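Local coordinates for cytokinin riboside 5'-monophosphate phosphoribohydrolase (Corynebacterium glutamicum, PDB 5ZBL), which belongs to the SLOG clan of enzymes, which are built on a Rossmann-like alpha/beta fold, at residues L151-M154 with L155-T159. Residues are numbered along the deposited sequence; the frame is centred on the assembly and turned at random.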
# COMPACT_ATOMS: atom_id res chain seq x y z
N LEU A 151 -12.86 -0.48 3.05
CA LEU A 151 -11.95 -0.50 1.91
C LEU A 151 -12.65 -0.97 0.66
O LEU A 151 -12.33 -0.50 -0.42
CB LEU A 151 -10.78 -1.44 2.17
CG LEU A 151 -9.72 -1.37 1.08
CD1 LEU A 151 -8.81 -0.16 1.23
CD2 LEU A 151 -8.97 -2.68 1.06
N LEU A 152 -13.56 -1.92 0.79
CA LEU A 152 -14.30 -2.39 -0.36
C LEU A 152 -15.15 -1.26 -0.95
O LEU A 152 -15.23 -1.12 -2.18
CB LEU A 152 -15.18 -3.58 0.01
CG LEU A 152 -14.48 -4.93 0.23
CD1 LEU A 152 -15.58 -5.95 0.42
CD2 LEU A 152 -13.59 -5.34 -0.91
N GLU A 153 -15.76 -0.47 -0.07
CA GLU A 153 -16.46 0.73 -0.49
C GLU A 153 -15.54 1.64 -1.28
O GLU A 153 -15.89 2.06 -2.39
CB GLU A 153 -17.03 1.49 0.71
CG GLU A 153 -17.90 2.68 0.33
CD GLU A 153 -19.08 2.31 -0.60
OE1 GLU A 153 -19.68 1.21 -0.40
OE2 GLU A 153 -19.41 3.11 -1.51
N MET A 154 -14.35 1.90 -0.73
CA MET A 154 -13.38 2.72 -1.40
C MET A 154 -13.09 2.18 -2.80
O MET A 154 -13.07 2.98 -3.72
CB MET A 154 -12.07 2.86 -0.58
CG MET A 154 -10.99 3.80 -1.18
SD MET A 154 -11.47 5.55 -1.46
CE MET A 154 -10.17 6.11 -2.55
N LEU A 155 -12.85 0.87 -2.92
CA LEU A 155 -12.53 0.24 -4.17
C LEU A 155 -13.68 0.25 -5.16
O LEU A 155 -13.47 0.38 -6.35
CB LEU A 155 -12.12 -1.22 -3.97
CG LEU A 155 -10.79 -1.44 -3.27
CD1 LEU A 155 -10.53 -2.94 -3.20
CD2 LEU A 155 -9.65 -0.73 -4.00
N GLU A 156 -14.89 0.04 -4.65
CA GLU A 156 -16.11 0.14 -5.45
C GLU A 156 -16.15 1.56 -6.06
O GLU A 156 -16.28 1.71 -7.28
CB GLU A 156 -17.32 -0.19 -4.58
CG GLU A 156 -18.71 0.01 -5.18
CD GLU A 156 -18.85 -0.68 -6.52
OE1 GLU A 156 -19.40 -0.06 -7.47
OE2 GLU A 156 -18.36 -1.83 -6.61
N GLN A 157 -15.95 2.59 -5.23
CA GLN A 157 -15.96 3.98 -5.70
C GLN A 157 -14.84 4.30 -6.70
O GLN A 157 -15.06 4.95 -7.74
CB GLN A 157 -15.97 4.96 -4.53
CG GLN A 157 -17.32 5.02 -3.83
CD GLN A 157 -17.45 6.16 -2.82
OE1 GLN A 157 -16.88 7.26 -2.99
NE2 GLN A 157 -18.22 5.92 -1.77
N MET A 158 -13.65 3.80 -6.43
CA MET A 158 -12.58 3.95 -7.38
C MET A 158 -12.92 3.30 -8.75
O MET A 158 -12.51 3.81 -9.78
CB MET A 158 -11.31 3.33 -6.83
CG MET A 158 -10.69 4.05 -5.67
SD MET A 158 -9.27 3.12 -5.00
CE MET A 158 -8.20 4.51 -4.72
N THR A 159 -13.64 2.17 -8.74
CA THR A 159 -14.09 1.50 -9.94
C THR A 159 -15.16 2.33 -10.67
O THR A 159 -15.11 2.45 -11.85
CB THR A 159 -14.69 0.09 -9.62
OG1 THR A 159 -13.75 -0.70 -8.87
CG2 THR A 159 -15.05 -0.66 -10.91
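Glu-153 and Gln-157 meet obliquely one turn apart on helix 149-160, a short amphipathic helix following strand 139-142 in a Rossmann-like alpha/beta fold, and they illustrate how i to i+4 spacing turns a helix surface into a set of side-chain pairs. Gln-157 NE2 donates to Glu-153 OE2 over 3.1 Å, and the bond is almost straight, at 175° about the hydrogen. The oxygen offers its anti lone pair, directed away from OE1, and lies in the amide plane of the glutamine, while the carboxylate itself is turned 70° from that plane. Glu-153 gets there by setting CG opposite the backbone N (chi1 -174°) and then bending at chi2; Gln-157 reaches back with a chain extended beyond CG.

The backbone supplies the frame for these pairs. Five consecutive i to i+4 bonds link the turns, running from 2.7 Å between Glu-156 N and Leu-152 O to 3.0 Å between Thr-159 N and Leu-155 O. Beside them, the polar end of Glu-156 is engaged by a salt bridge to Arg-166 and a hydrogen bond to Gln-160.

Apolar pairs occupy other sides of the helix. Leu-151 and Leu-155 meet loosely, CG to CG at 4.5 Å, and both also pack on Phe-124 of helix 117-130. Met-154 and Met-158 lie against each other through their methyl ends, although the 3.3 Å from Met-154 CE to Met-158 CE is doubtful as modelled, and each also packs against the second subunit, on its Phe-147 and Gly-115 respectively.

At the C-terminal end, Leu-155 O accepts two bonds from one residue: Thr-159 N approaches one face of the carbonyl plane, and Thr-159 OG1 donates from the opposite face at 2.8 Å.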